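PDB 4ECL: serine racemase from Enterococcus faecalis, which belongs to the alanine racemase family and, in this cytoplasmic domain, joins a TIM-barrel part to a second, beta-rich part. Local coordinates for residues T103-D106 / Y107-L111; D141-L144 / A145-L149. All coordinates share one frame; numbering follows the deposited sequence.

Interaction 1: residues T103-D106 / Y107-L111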
loop_
_atom_site.group_PDB
_atom_site.type_symbol
_atom_site.label_atom_id
_atom_site.label_comp_id
_atom_site.label_asym_id
_atom_site.label_seq_id
_atom_site.Cartn_x
_atom_site.Cartn_y
_atom_site.Cartn_z
ATOM N N THR A 103 -17.484 13.819 12.815
ATOM C CA THR A 103 -16.644 14.538 13.775
ATOM C C THR A 103 -16.607 16.039 13.458
ATOM O O THR A 103 -16.316 16.434 12.328
ATOM C CB THR A 103 -15.200 14.027 13.766
ATOM O OG1 THR A 103 -15.151 12.702 14.308
ATOM C CG2 THR A 103 -14.296 14.947 14.584
ATOM N N LEU A 104 -16.904 16.869 14.459
ATOM C CA LEU A 104 -16.753 18.318 14.327
ATOM C C LEU A 104 -15.296 18.699 14.573
ATOM O O LEU A 104 -14.831 18.741 15.712
ATOM C CB LEU A 104 -17.677 19.047 15.311
ATOM C CG LEU A 104 -19.154 18.735 15.090
ATOM C CD1 LEU A 104 -20.030 19.528 16.047
ATOM C CD2 LEU A 104 -19.532 19.028 13.636
ATOM N N ILE A 105 -14.575 18.983 13.500
ATOM C CA ILE A 105 -13.137 19.147 13.605
ATOM C C ILE A 105 -12.710 20.526 14.084
ATOM O O ILE A 105 -11.608 20.667 14.617
ATOM C CB ILE A 105 -12.438 18.838 12.281
ATOM C CG1 ILE A 105 -12.902 19.818 11.196
ATOM C CG2 ILE A 105 -12.678 17.380 11.895
ATOM C CD1 ILE A 105 -12.016 19.823 9.960
ATOM N N ASP A 106 -13.575 21.524 13.866
ATOM C CA ASP A 106 -13.445 22.860 14.468
ATOM C C ASP A 106 -14.711 23.731 14.298
ATOM O O ASP A 106 -15.678 23.329 13.649
ATOM C CB ASP A 106 -12.165 23.582 14.011
ATOM C CG ASP A 106 -12.276 24.188 12.618
ATOM O OD1 ASP A 106 -13.299 24.001 11.932
ATOM O OD2 ASP A 106 -11.307 24.859 12.202
ATOM N N TYR A 107 -14.705 24.920 14.887
ATOM C CA TYR A 107 -15.895 25.773 14.871
ATOM C C TYR A 107 -16.371 26.168 13.457
ATOM O O TYR A 107 -17.515 25.890 13.076
ATOM C CB TYR A 107 -15.688 27.012 15.749
ATOM C CG TYR A 107 -16.952 27.817 15.940
ATOM C CD1 TYR A 107 -18.067 27.253 16.551
ATOM C CD2 TYR A 107 -17.036 29.129 15.504
ATOM C CE1 TYR A 107 -19.227 27.971 16.715
ATOM C CE2 TYR A 107 -18.191 29.855 15.665
ATOM C CZ TYR A 107 -19.285 29.273 16.270
ATOM O OH TYR A 107 -20.442 30.004 16.438
ATOM N N ARG A 108 -15.496 26.814 12.690
ATOM C CA ARG A 108 -15.776 27.160 11.295
ATOM C C ARG A 108 -16.369 25.985 10.499
ATOM O O ARG A 108 -17.326 26.148 9.726
ATOM C CB ARG A 108 -14.490 27.652 10.626
ATOM C CG ARG A 108 -14.564 27.847 9.116
ATOM C CD ARG A 108 -13.267 28.471 8.599
ATOM N NE ARG A 108 -12.947 29.678 9.358
ATOM C CZ ARG A 108 -13.337 30.902 9.009
ATOM N NH1 ARG A 108 -14.045 31.085 7.901
ATOM N NH2 ARG A 108 -13.012 31.943 9.764
ATOM N N TYR A 109 -15.808 24.797 10.697
ATOM C CA TYR A 109 -16.322 23.612 10.023
ATOM C C TYR A 109 -17.753 23.342 10.473
ATOM O O TYR A 109 -18.651 23.120 9.648
ATOM C CB TYR A 109 -15.440 22.401 10.316
ATOM C CG TYR A 109 -15.974 21.115 9.728
ATOM C CD1 TYR A 109 -15.815 20.823 8.375
ATOM C CD2 TYR A 109 -16.650 20.200 10.522
ATOM C CE1 TYR A 109 -16.310 19.643 7.835
ATOM C CE2 TYR A 109 -17.146 19.024 9.993
ATOM C CZ TYR A 109 -16.974 18.748 8.653
ATOM O OH TYR A 109 -17.484 17.576 8.141
ATOM N N SER A 110 -17.953 23.387 11.787
ATOM C CA SER A 110 -19.249 23.116 12.384
ATOM C C SER A 110 -20.339 24.022 11.821
ATOM O O SER A 110 -21.454 23.575 11.543
ATOM C CB SER A 110 -19.168 23.278 13.898
ATOM O OG SER A 110 -18.346 22.273 14.467
ATOM N N LEU A 111 -20.007 25.297 11.644
ATOM C CA LEU A 111 -20.964 26.269 11.132
ATOM C C LEU A 111 -21.327 25.954 9.693
ATOM O O LEU A 111 -22.505 25.938 9.333
ATOM C CB LEU A 111 -20.388 27.682 11.223
ATOM C CG LEU A 111 -20.250 28.271 12.627
ATOM C CD1 LEU A 111 -19.765 29.706 12.534
ATOM C CD2 LEU A 111 -21.570 28.215 13.392
#
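Asp106 O accepts Ser110 N at 2.9 Å with an N-H angle of 158°, an i to i+4 bond that opens the helix at Tyr107, with Ile105 and Asp106 between it and the strand end at Leu104. The same carbonyl oxygen takes a second donor, Ser110 OG at 3.0 Å, which comes from above the carbonyl plane, 46° out of it. Two bonds from one residue thus grip a single acceptor. The serine hydroxyl also lies against the leucine before the turn, its OG 3.4 Å from Leu104 CB and facing the fork of that side chain, with Leu104 CD1 and CD2 each 3.6 Å away.

Asp106 is the N-cap. Its CG stands between the backbone N and the carbonyl carbon (chi1 78°), which folds the carboxylate back over the first turn, where OD1 accepts Tyr109 N at 2.9 Å, met nearly along the C-O axis. Asp106 OD1 also lies 3.1 Å from Tyr109 CB. A negative group at this end of the helix would be expected to suit the helix dipole.

The turn belongs to a beta-alpha-beta unit of the TIM barrel: strand 101-104, helix 107-114 and strand 120-127, with Leu104 bonded through its backbone to His123 and Lys125 on the last of these.

Tyr109, with CG anti to the backbone N, sends its ring back toward the end of the strand. Ile105 crosses it at about a right angle, CG1 lying 3.6 Å from Tyr109 CG and CD1 over one face. Farther out, Thr103 O approaches Tyr109 CE2 obliquely at 3.6 Å. The phenol OH is bonded to Thr87 O, which fixes the far end of the ring, and Tyr86 meets the ring as well. Ile105 and Asp106 also pack on Val252 and Leu253 of the second subunit.

Interaction 2: residues D141-L144 / A145-L149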
loop_
_atom_site.group_PDB
_atom_site.type_symbol
_atom_site.label_atom_id
_atom_site.label_comp_id
_atom_site.label_asym_id
_atom_site.label_seq_id
_atom_site.Cartn_x
_atom_site.Cartn_y
_atom_site.Cartn_z
ATOM N N ASP A 141 -16.146 29.150 24.305
ATOM C CA ASP A 141 -17.427 29.641 23.829
ATOM C C ASP A 141 -17.795 29.022 22.480
ATOM O O ASP A 141 -18.960 28.698 22.230
ATOM C CB ASP A 141 -17.456 31.171 23.805
ATOM C CG ASP A 141 -17.639 31.772 25.210
ATOM O OD1 ASP A 141 -18.729 31.596 25.807
ATOM O OD2 ASP A 141 -16.690 32.409 25.720
ATOM N N LYS A 142 -16.801 28.840 21.618
ATOM C CA LYS A 142 -17.049 28.195 20.332
ATOM C C LYS A 142 -17.568 26.763 20.518
ATOM O O LYS A 142 -18.470 26.321 19.805
ATOM C CB LYS A 142 -15.794 28.233 19.463
ATOM C CG LYS A 142 -15.291 29.657 19.214
ATOM C CD LYS A 142 -14.035 29.670 18.353
ATOM C CE LYS A 142 -13.485 31.088 18.168
ATOM N NZ LYS A 142 -12.193 31.064 17.419
ATOM N N ILE A 143 -17.020 26.058 21.500
ATOM C CA ILE A 143 -17.468 24.701 21.811
ATOM C C ILE A 143 -18.939 24.688 22.228
ATOM O O ILE A 143 -19.744 23.900 21.714
ATOM C CB ILE A 143 -16.604 24.065 22.920
ATOM C CG1 ILE A 143 -15.165 23.879 22.421
ATOM C CG2 ILE A 143 -17.190 22.708 23.359
ATOM C CD1 ILE A 143 -14.148 23.653 23.529
ATOM N N LEU A 144 -19.290 25.574 23.155
ATOM C CA LEU A 144 -20.656 25.651 23.644
ATOM C C LEU A 144 -21.605 26.057 22.514
ATOM O O LEU A 144 -22.723 25.550 22.411
ATOM C CB LEU A 144 -20.740 26.628 24.825
ATOM C CG LEU A 144 -22.135 26.866 25.397
ATOM C CD1 LEU A 144 -22.756 25.559 25.863
ATOM C CD2 LEU A 144 -22.075 27.882 26.528
ATOM N N ALA A 145 -21.147 26.967 21.660
ATOM C CA ALA A 145 -21.932 27.401 20.510
ATOM C C ALA A 145 -22.235 26.241 19.560
ATOM O O ALA A 145 -23.312 26.184 18.953
ATOM C CB ALA A 145 -21.216 28.526 19.778
ATOM N N ALA A 146 -21.295 25.302 19.450
ATOM C CA ALA A 146 -21.477 24.160 18.569
ATOM C C ALA A 146 -22.615 23.282 19.076
ATOM O O ALA A 146 -23.188 22.493 18.324
ATOM C CB ALA A 146 -20.193 23.361 18.465
ATOM N N PHE A 147 -22.941 23.425 20.359
ATOM C CA PHE A 147 -24.051 22.684 20.950
ATOM C C PHE A 147 -25.404 23.357 20.705
ATOM O O PHE A 147 -26.441 22.865 21.155
ATOM C CB PHE A 147 -23.840 22.511 22.453
ATOM C CG PHE A 147 -22.966 21.353 22.810
ATOM C CD1 PHE A 147 -23.506 20.085 22.951
ATOM C CD2 PHE A 147 -21.606 21.528 23.016
ATOM C CE1 PHE A 147 -22.708 19.009 23.278
ATOM C CE2 PHE A 147 -20.796 20.454 23.343
ATOM C CZ PHE A 147 -21.351 19.187 23.479
ATOM N N SER A 148 -25.386 24.484 20.001
ATOM C CA SER A 148 -26.609 25.204 19.686
ATOM C C SER A 148 -26.811 25.386 18.187
ATOM O O SER A 148 -27.463 26.336 17.757
ATOM C CB SER A 148 -26.619 26.568 20.386
ATOM O OG SER A 148 -26.457 26.414 21.786
ATOM N N LEU A 149 -26.256 24.484 17.390
ATOM C CA LEU A 149 -26.495 24.510 15.949
ATOM C C LEU A 149 -27.754 23.727 15.577
ATOM O O LEU A 149 -27.941 22.585 15.998
ATOM C CB LEU A 149 -25.280 23.986 15.197
ATOM C CG LEU A 149 -24.074 24.898 15.383
ATOM C CD1 LEU A 149 -22.795 24.235 14.922
ATOM C CD2 LEU A 149 -24.312 26.190 14.623
#
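Ala145 N reaches back one helical turn to Asp141 O, 2.8 Å away and with an N-H angle of 157°, a regular i to i+4 bond. The methyl carbon of Ala145, CB, lies 3.3 Å from the same oxygen, Asp141 O. At Ala146 the pattern begins to change: its N is bonded to Lys142 O at 3.0 Å, less straight at 139°, and makes a second, weak bond to Ile143 O. Its CB lies close to that carbonyl too.

Phe147 continues the change. Its N bonds to Leu144 O at 3.0 Å, an i to i+3 bond with the donor 63° out of the carbonyl plane. The CG is anti to the carbonyl carbon, which lays the ring along the preceding turn: Ile143 O meets its edge near the ring plane, 3.3 Å from Phe147 CD2, and Ile143 CG2 packs at 4.3 Å from Phe147 CE2. The other side-chain neighbours of Phe147 include Leu194 and Pro197, while Ile143 packs on Ile124 and Ile126 of strand 120-127. Ser148 N then bonds to Ala145 O, another i to i+3 step. This passage from i+4 to i+3 bonding is typical of a helix tightening into a 3-10-like turn, here at the C-terminal side of helix 140-146 of the barrel domain, on the way to strand 152-158.

From the N terminus, interaction 1 comes first, closing the turn from strand 101-104 into helix 107-114. Strand 120-127 and the short strand 135-136 follow before interaction 2, which lies in the C-terminal part of helix 140-146 and the residues after it. The two contacts are in series, neither nested nor crossed, and their centres lie about 10 Å apart. They touch directly: Tyr107 CD1 packs on Lys142 O at 3.4 Å and Tyr107 CE1 on Ala145 CB, while Leu111 CD2 meets Leu149 CD2 at 3.6 Å. Helix 107-114 is thereby tied to helix 140-146 and the loop after it, joining two neighbouring helical pieces on the outside of the TIM barrel.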